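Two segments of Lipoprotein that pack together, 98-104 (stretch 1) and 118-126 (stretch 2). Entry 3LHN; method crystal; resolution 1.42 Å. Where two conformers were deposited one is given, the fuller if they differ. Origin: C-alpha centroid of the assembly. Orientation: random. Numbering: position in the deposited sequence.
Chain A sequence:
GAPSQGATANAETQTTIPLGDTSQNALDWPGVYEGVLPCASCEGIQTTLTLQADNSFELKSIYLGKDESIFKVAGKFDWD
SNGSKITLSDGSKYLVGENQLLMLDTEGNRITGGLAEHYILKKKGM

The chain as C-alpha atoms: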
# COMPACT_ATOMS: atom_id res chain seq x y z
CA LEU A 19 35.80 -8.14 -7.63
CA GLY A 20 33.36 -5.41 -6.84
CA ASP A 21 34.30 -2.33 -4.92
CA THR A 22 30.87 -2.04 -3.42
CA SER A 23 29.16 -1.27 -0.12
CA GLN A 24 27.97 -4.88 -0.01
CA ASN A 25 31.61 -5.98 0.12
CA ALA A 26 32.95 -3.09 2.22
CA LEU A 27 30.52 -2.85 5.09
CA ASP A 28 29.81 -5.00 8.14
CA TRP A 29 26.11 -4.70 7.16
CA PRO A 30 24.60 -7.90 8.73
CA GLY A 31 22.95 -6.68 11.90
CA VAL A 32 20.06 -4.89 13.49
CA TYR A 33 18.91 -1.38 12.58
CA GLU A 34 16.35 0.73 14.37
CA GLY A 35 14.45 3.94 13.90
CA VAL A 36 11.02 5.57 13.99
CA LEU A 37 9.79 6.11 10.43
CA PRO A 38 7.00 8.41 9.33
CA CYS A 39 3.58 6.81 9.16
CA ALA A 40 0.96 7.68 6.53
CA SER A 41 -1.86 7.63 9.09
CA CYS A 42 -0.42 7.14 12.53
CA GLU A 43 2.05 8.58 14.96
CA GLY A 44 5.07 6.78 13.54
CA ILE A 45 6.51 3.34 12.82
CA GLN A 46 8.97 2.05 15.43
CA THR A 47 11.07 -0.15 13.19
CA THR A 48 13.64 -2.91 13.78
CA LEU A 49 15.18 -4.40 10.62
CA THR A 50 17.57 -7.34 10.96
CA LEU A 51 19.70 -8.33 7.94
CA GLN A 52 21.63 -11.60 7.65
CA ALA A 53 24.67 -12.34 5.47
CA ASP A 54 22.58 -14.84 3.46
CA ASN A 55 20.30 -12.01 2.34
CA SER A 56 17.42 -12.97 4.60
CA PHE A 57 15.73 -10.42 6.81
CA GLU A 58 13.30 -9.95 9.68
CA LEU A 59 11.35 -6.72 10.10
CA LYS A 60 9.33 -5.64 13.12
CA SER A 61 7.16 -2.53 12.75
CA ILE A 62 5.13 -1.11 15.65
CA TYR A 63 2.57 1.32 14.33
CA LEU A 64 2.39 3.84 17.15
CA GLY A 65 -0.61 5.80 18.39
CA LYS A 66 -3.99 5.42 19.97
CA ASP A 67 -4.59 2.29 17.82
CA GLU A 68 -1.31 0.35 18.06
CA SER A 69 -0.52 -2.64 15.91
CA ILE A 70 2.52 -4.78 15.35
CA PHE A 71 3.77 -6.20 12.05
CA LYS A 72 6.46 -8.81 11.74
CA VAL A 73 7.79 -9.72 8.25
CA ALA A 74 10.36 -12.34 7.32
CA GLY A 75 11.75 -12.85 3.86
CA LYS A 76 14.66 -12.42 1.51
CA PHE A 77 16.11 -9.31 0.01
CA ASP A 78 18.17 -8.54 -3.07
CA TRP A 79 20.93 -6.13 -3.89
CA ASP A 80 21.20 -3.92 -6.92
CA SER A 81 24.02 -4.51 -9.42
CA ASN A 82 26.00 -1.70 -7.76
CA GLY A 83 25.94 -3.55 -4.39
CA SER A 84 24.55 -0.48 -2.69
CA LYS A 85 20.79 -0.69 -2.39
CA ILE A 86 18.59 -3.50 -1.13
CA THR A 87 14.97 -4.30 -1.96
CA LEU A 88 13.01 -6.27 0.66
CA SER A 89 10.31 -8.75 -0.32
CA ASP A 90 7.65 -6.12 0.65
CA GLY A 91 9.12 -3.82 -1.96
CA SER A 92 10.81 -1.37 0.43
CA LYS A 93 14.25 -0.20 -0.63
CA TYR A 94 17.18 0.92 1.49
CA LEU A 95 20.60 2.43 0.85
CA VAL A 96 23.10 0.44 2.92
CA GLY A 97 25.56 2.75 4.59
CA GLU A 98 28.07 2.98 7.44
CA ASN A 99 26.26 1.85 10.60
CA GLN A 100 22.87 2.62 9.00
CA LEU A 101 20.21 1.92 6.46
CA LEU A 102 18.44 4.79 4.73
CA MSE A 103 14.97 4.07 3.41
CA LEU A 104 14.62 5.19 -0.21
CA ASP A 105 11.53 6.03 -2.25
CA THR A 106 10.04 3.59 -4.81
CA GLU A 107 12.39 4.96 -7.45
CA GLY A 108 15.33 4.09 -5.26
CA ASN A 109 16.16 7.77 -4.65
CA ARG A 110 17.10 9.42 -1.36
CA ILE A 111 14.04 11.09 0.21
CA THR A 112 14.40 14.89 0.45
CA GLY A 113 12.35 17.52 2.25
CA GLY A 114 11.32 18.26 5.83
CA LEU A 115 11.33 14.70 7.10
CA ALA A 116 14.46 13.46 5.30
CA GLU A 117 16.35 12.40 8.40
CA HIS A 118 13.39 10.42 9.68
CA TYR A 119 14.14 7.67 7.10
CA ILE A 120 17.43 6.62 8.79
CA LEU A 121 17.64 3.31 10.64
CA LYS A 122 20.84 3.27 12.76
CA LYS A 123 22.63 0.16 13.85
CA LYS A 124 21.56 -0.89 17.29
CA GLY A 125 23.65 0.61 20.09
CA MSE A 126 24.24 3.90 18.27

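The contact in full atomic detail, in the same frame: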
# COMPACT_ATOMS: atom_id res chain seq x y z
N GLU A 98 27.27 3.23 6.23
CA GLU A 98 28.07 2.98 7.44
C GLU A 98 27.20 3.09 8.69
O GLU A 98 26.69 4.20 9.05
CB GLU A 98 29.26 3.95 7.52
CG GLU A 98 30.24 3.65 6.39
CD GLU A 98 31.61 4.23 6.54
OE1 GLU A 98 32.08 4.34 7.71
OE2 GLU A 98 32.27 4.40 5.47
N ASN A 99 27.06 1.96 9.39
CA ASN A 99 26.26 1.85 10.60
C ASN A 99 24.80 2.29 10.43
O ASN A 99 24.18 2.71 11.40
CB ASN A 99 26.90 2.63 11.72
CG ASN A 99 28.25 2.06 12.10
OD1 ASN A 99 28.44 0.84 12.09
ND2 ASN A 99 29.20 2.96 12.45
N GLN A 100 24.27 2.23 9.22
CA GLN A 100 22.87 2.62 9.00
C GLN A 100 22.31 2.10 7.71
O GLN A 100 23.04 1.68 6.78
CB GLN A 100 22.80 4.15 8.98
CG GLN A 100 23.45 4.80 7.78
CD GLN A 100 23.15 6.27 7.64
OE1 GLN A 100 23.34 7.03 8.57
NE2 GLN A 100 22.60 6.66 6.50
N LEU A 101 20.99 2.09 7.70
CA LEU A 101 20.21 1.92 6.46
C LEU A 101 19.38 3.18 6.25
O LEU A 101 18.90 3.78 7.23
CB LEU A 101 19.28 0.72 6.54
CG LEU A 101 19.86 -0.63 6.86
CD1 LEU A 101 18.74 -1.67 7.01
CD2 LEU A 101 20.88 -1.03 5.80
N LEU A 102 19.27 3.63 5.03
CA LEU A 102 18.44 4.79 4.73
C LEU A 102 17.33 4.34 3.83
O LEU A 102 17.56 3.89 2.73
CB LEU A 102 19.28 5.88 4.05
CG LEU A 102 18.58 7.15 3.56
CD1 LEU A 102 18.09 7.94 4.77
CD2 LEU A 102 19.51 7.98 2.75
N MSE A 103 16.07 4.50 4.27
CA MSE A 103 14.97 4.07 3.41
C MSE A 103 14.88 5.03 2.24
O MSE A 103 14.90 6.25 2.42
CB MSE A 103 13.62 4.06 4.16
CG MSE A 103 12.49 3.70 3.26
SE MSE A 103 10.77 3.80 4.15
CE MSE A 103 10.83 2.01 4.69
N LEU A 104 14.69 4.47 1.05
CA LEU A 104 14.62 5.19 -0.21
C LEU A 104 13.16 5.22 -0.67
O LEU A 104 12.30 4.50 -0.15
CB LEU A 104 15.47 4.50 -1.28
CG LEU A 104 16.96 4.39 -0.91
CD1 LEU A 104 17.64 3.47 -1.89
CD2 LEU A 104 17.64 5.73 -0.84
N HIS A 118 14.23 11.40 9.07
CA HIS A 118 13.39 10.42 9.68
C HIS A 118 13.40 9.02 9.01
O HIS A 118 12.81 8.08 9.54
CB HIS A 118 11.93 10.94 9.71
CG HIS A 118 11.71 12.11 10.61
ND1 HIS A 118 10.86 12.08 11.69
CD2 HIS A 118 12.21 13.36 10.56
CE1 HIS A 118 10.83 13.27 12.26
NE2 HIS A 118 11.65 14.06 11.60
N TYR A 119 14.08 8.91 7.87
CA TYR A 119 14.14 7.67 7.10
C TYR A 119 15.42 6.85 7.40
O TYR A 119 15.64 5.80 6.82
CB TYR A 119 13.96 8.03 5.60
CG TYR A 119 12.59 8.55 5.35
CD1 TYR A 119 11.51 7.71 5.17
CD2 TYR A 119 12.35 9.91 5.34
CE1 TYR A 119 10.23 8.20 4.98
CE2 TYR A 119 11.08 10.41 5.19
CZ TYR A 119 10.02 9.55 5.00
OH TYR A 119 8.74 10.07 4.86
N ILE A 120 16.18 7.30 8.38
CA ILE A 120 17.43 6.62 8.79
C ILE A 120 17.14 5.58 9.86
O ILE A 120 16.49 5.87 10.88
CB ILE A 120 18.43 7.60 9.37
CG1 ILE A 120 18.84 8.62 8.31
CG2 ILE A 120 19.69 6.83 9.86
CD1 ILE A 120 19.59 9.81 8.85
N LEU A 121 17.61 4.36 9.60
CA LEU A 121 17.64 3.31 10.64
C LEU A 121 19.11 3.10 11.06
O LEU A 121 19.92 2.72 10.25
CB LEU A 121 17.09 1.96 10.18
CG LEU A 121 15.69 2.02 9.58
CD1 LEU A 121 15.26 0.63 9.13
CD2 LEU A 121 14.64 2.57 10.58
N LYS A 122 19.45 3.42 12.29
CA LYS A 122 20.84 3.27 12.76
C LYS A 122 21.06 1.90 13.34
O LYS A 122 20.16 1.32 13.96
CB LYS A 122 21.19 4.29 13.81
CG LYS A 122 21.03 5.70 13.35
CD LYS A 122 21.14 6.60 14.55
N LYS A 123 22.28 1.40 13.21
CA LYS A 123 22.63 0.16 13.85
C LYS A 123 22.38 0.22 15.32
O LYS A 123 22.64 1.25 15.97
CB LYS A 123 24.12 -0.09 13.71
CG LYS A 123 24.44 -1.02 12.72
CD LYS A 123 25.91 -1.49 12.85
CE LYS A 123 26.34 -2.09 11.58
NZ LYS A 123 27.85 -2.21 11.56
N LYS A 124 21.91 -0.87 15.88
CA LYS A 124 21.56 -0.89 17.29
C LYS A 124 22.76 -0.64 18.20
O LYS A 124 23.86 -1.08 17.92
CB LYS A 124 20.96 -2.25 17.66
CG LYS A 124 20.50 -2.34 19.11
CD LYS A 124 19.59 -3.51 19.32
CE LYS A 124 19.03 -3.59 20.74
NZ LYS A 124 17.82 -2.71 20.91
N GLY A 125 22.55 0.19 19.22
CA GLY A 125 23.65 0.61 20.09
C GLY A 125 24.36 1.84 19.55
O GLY A 125 25.54 2.07 19.84
N MSE A 126 23.66 2.64 18.73
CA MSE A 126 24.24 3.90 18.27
C MSE A 126 23.22 5.00 18.34
O MSE A 126 22.03 4.76 18.58
OXT MSE A 126 23.62 6.15 18.14
CB MSE A 126 24.81 3.73 16.88
CG MSE A 126 26.29 3.49 16.94
SE MSE A 126 26.72 2.60 15.39
CE MSE A 126 26.38 0.93 16.01

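How does stretch 2 first engage its partner? H118 makes no contact, its CA-to-CB bond pointing away, and the pairing begins at Y119, in the 3-10 segment just before the strand. The carbonyl O of Y119 accepts a nearly straight hydrogen bond from M103 N, 2.9 Å away. Its buried ring meets the selenomethionine M103 at the edge: M103 SE lies 4.1 Å from Y119 CD1 and close to the ring plane. The CA-to-CB bond of M103 points toward stretch 2, while the end of the side chain leads away and leaves the selenium at the edge of the ring; a long apolar side chain suits this buried spot. Y119 CB also packs against L102 CD1 at 4.2 Å.

What joins the two strands once I120 is reached? Residues 120-123 run antiparallel to 100-103, with the axes approaching to 4.6 Å. I120 faces L102 in a non-hydrogen-bonded pair, and their side chains meet: I120 CG1 touches L102 CD1 at 3.7 Å. On the same face, I120 CG2 lies 3.9 Å from Q100 OE1, while I120 CA makes a CA-H...O contact with L101 O at 3.6 Å.

Why is L121 the centre of the ladder? Its backbone bonds in both directions with a single partner: L121 N donates to L101 O, and L101 N donates to L121 O, each at 2.8 Å and close to straight. L121 O also receives a CA-H...O contact from Q100 CA at 3.2 Å. The two leucine side chains share the sheet face opposite that of L102 and I120, with L101 CB and L121 CB 4.4 Å apart. Both are buried, a setting that suits their apolar branches.

How does the contact finish toward the C-terminus? K122 pairs with Q100, their CA atoms 4.3 Å apart, without a backbone hydrogen bond between them; its modelled side chain stays partly exposed and adds little. K123 then ties down N99 twice, through K123 N to N99 O at 2.9 Å and through K123 NZ to N99 OD1 at 3.2 Å. The extended lysine carries its amine out to the amide, and both polar ends suit this more open edge. The CA-to-CB bond of K124 points away and G125 is out of reach; at the backbone angles of G125 a CB would be jammed against the carbonyl O of K124, which calls for glycine. Selenomethionine M126 places SE 3.7 Å from N99 CB. Altogether the two stretches bury 536 Å², summed over both sides.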